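Local coordinates for protein ElaA (Escherichia coli, PDB 5Z6N), which probably acts as an N-acetyltransferase of the GNAT superfamily, moving an acetyl group from acetyl coenzyme A to an amine substrate, at residues Q22-V27 / V60-I65. Sequence-based numbering, arbitrary orientation.
Sequences QLRCAV and VAYARI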
loop_
_atom_site.group_PDB
_atom_site.type_symbol
_atom_site.label_atom_id
_atom_site.label_comp_id
_atom_site.label_asym_id
_atom_site.label_seq_id
_atom_site.Cartn_x
_atom_site.Cartn_y
_atom_site.Cartn_z
ATOM N N GLN B 22 0.918 1.810 -4.668
ATOM C CA GLN B 22 -0.108 2.810 -4.944
ATOM C C GLN B 22 -0.917 2.442 -6.177
ATOM O O GLN B 22 -2.135 2.652 -6.221
ATOM C CB GLN B 22 0.544 4.181 -5.115
ATOM C CG GLN B 22 -0.242 5.174 -5.943
ATOM C CD GLN B 22 0.525 6.472 -6.170
ATOM O OE1 GLN B 22 0.424 7.403 -5.379
ATOM N NE2 GLN B 22 1.295 6.532 -7.246
ATOM N N LEU B 23 -0.254 1.895 -7.194
ATOM C CA LEU B 23 -0.950 1.431 -8.387
ATOM C C LEU B 23 -1.691 0.125 -8.129
ATOM O O LEU B 23 -2.784 -0.083 -8.670
ATOM C CB LEU B 23 0.060 1.294 -9.531
ATOM C CG LEU B 23 -0.349 1.001 -10.972
ATOM C CD1 LEU B 23 -0.391 -0.493 -11.185
ATOM C CD2 LEU B 23 -1.680 1.652 -11.333
ATOM N N ARG B 24 -1.131 -0.749 -7.288
ATOM C CA ARG B 24 -1.844 -1.958 -6.891
ATOM C C ARG B 24 -3.086 -1.615 -6.081
ATOM O O ARG B 24 -4.161 -2.186 -6.299
ATOM C CB ARG B 24 -0.921 -2.879 -6.093
ATOM C CG ARG B 24 -0.108 -3.843 -6.940
ATOM C CD ARG B 24 1.192 -4.196 -6.252
ATOM N NE ARG B 24 0.967 -4.928 -5.010
ATOM C CZ ARG B 24 1.924 -5.550 -4.329
ATOM N NH1 ARG B 24 1.633 -6.191 -3.207
ATOM N NH2 ARG B 24 3.173 -5.537 -4.772
ATOM N N CYS B 25 -2.951 -0.686 -5.133
ATOM C CA CYS B 25 -4.105 -0.217 -4.376
ATOM C C CYS B 25 -5.159 0.378 -5.303
ATOM O O CYS B 25 -6.355 0.087 -5.178
ATOM C CB CYS B 25 -3.656 0.812 -3.336
ATOM S SG CYS B 25 -4.916 1.286 -2.136
ATOM N N ALA B 26 -4.719 1.198 -6.261
ATOM C CA ALA B 26 -5.650 1.884 -7.152
ATOM C C ALA B 26 -6.456 0.911 -8.005
ATOM O O ALA B 26 -7.566 1.239 -8.438
ATOM C CB ALA B 26 -4.886 2.857 -8.047
ATOM N N VAL B 27 -5.928 -0.284 -8.250
ATOM C CA VAL B 27 -6.579 -1.225 -9.154
ATOM C C VAL B 27 -7.289 -2.370 -8.443
ATOM O O VAL B 27 -8.436 -2.700 -8.768
ATOM C CB VAL B 27 -5.556 -1.846 -10.121
ATOM C CG1 VAL B 27 -6.173 -3.020 -10.852
ATOM C CG2 VAL B 27 -5.058 -0.796 -11.105
ATOM N N VAL B 60 2.624 2.332 -15.331
ATOM C CA VAL B 60 1.452 1.980 -16.118
ATOM C C VAL B 60 1.370 0.483 -16.395
ATOM O O VAL B 60 0.531 0.052 -17.187
ATOM C CB VAL B 60 1.415 2.782 -17.433
ATOM C CG1 VAL B 60 1.386 4.279 -17.138
ATOM C CG2 VAL B 60 2.612 2.431 -18.301
ATOM N N ALA B 61 2.219 -0.320 -15.756
ATOM C CA ALA B 61 2.214 -1.766 -15.927
ATOM C C ALA B 61 3.051 -2.388 -14.822
ATOM O O ALA B 61 4.087 -1.837 -14.445
ATOM C CB ALA B 61 2.764 -2.174 -17.301
ATOM N N TYR B 62 2.605 -3.536 -14.314
ATOM C CA TYR B 62 3.264 -4.142 -13.167
ATOM C C TYR B 62 2.894 -5.614 -13.062
ATOM O O TYR B 62 1.772 -6.006 -13.392
ATOM C CB TYR B 62 2.892 -3.421 -11.863
ATOM C CG TYR B 62 3.378 -4.130 -10.611
ATOM C CD1 TYR B 62 4.629 -3.861 -10.095
ATOM C CD2 TYR B 62 2.595 -5.078 -9.964
ATOM C CE1 TYR B 62 5.091 -4.497 -8.976
ATOM C CE2 TYR B 62 3.050 -5.723 -8.845
ATOM C CZ TYR B 62 4.300 -5.427 -8.352
ATOM O OH TYR B 62 4.773 -6.059 -7.228
ATOM N N ALA B 63 3.844 -6.412 -12.576
ATOM C CA ALA B 63 3.595 -7.789 -12.175
ATOM C C ALA B 63 4.712 -8.218 -11.236
ATOM O O ALA B 63 5.853 -7.766 -11.363
ATOM C CB ALA B 63 3.509 -8.729 -13.381
ATOM N N ARG B 64 4.373 -9.080 -10.281
ATOM C CA ARG B 64 5.346 -9.597 -9.333
ATOM C C ARG B 64 5.447 -11.111 -9.463
ATOM O O ARG B 64 4.509 -11.788 -9.903
ATOM C CB ARG B 64 5.004 -9.212 -7.882
ATOM C CG ARG B 64 4.301 -10.300 -7.093
ATOM C CD ARG B 64 4.034 -9.854 -5.649
ATOM N NE ARG B 64 2.949 -10.622 -5.063
ATOM C CZ ARG B 64 2.471 -10.407 -3.843
ATOM N NH1 ARG B 64 2.994 -9.455 -3.080
ATOM N NH2 ARG B 64 1.476 -11.145 -3.370
ATOM N N ILE B 65 6.606 -11.627 -9.068
ATOM C CA ILE B 65 6.974 -13.019 -9.269
ATOM C C ILE B 65 7.400 -13.596 -7.928
ATOM O O ILE B 65 8.359 -13.109 -7.316
ATOM C CB ILE B 65 8.107 -13.151 -10.297
ATOM C CG1 ILE B 65 7.726 -12.473 -11.615
ATOM C CG2 ILE B 65 8.458 -14.594 -10.503
ATOM C CD1 ILE B 65 8.873 -12.397 -12.588
#
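Arg-24 reaches from the helix to Tyr-62 on the strand and touches it twice. Its CD lies 3.5 Å from Tyr-62 CE2, and farther out its NH2 sits 3.0 Å from Tyr-62 OH in a weak, strongly bent hydrogen bond. The bend in the arginine chain at chi3 (65°) lets both happen, with the guanidinium tilted 34° from the ring plane. At the other end of the tyrosine, Leu-23 CD1 comes up loosely to Tyr-62 CB. Arg-64, two residues further along the strand with its CB likewise directed at the helix, holds its guanidinium steeply across that of Arg-24, NH1 to NH1 at 3.5 Å. Asp-43 takes a salt bridge from each arginine, which probably offsets their like charges, while Asp-38 binds Arg-24 and Asp-40 binds Arg-64. Replaced by alanine, Arg-24 would probably leave Asp-38 without this salt-bridge mate and Tyr-62 OH without its weak bond. The backbone of Tyr-62 hydrogen-bonds to Ile-81, and a classic beta bulge places Val-60 and Ala-61 opposite Gly-53. Segment 22-27 of helix 14-31 runs at 97° to segment 60-65, while helix 91-106 packs against Ala-63 and Ile-65, giving the helix-flanked mixed sheet of the GNAT fold.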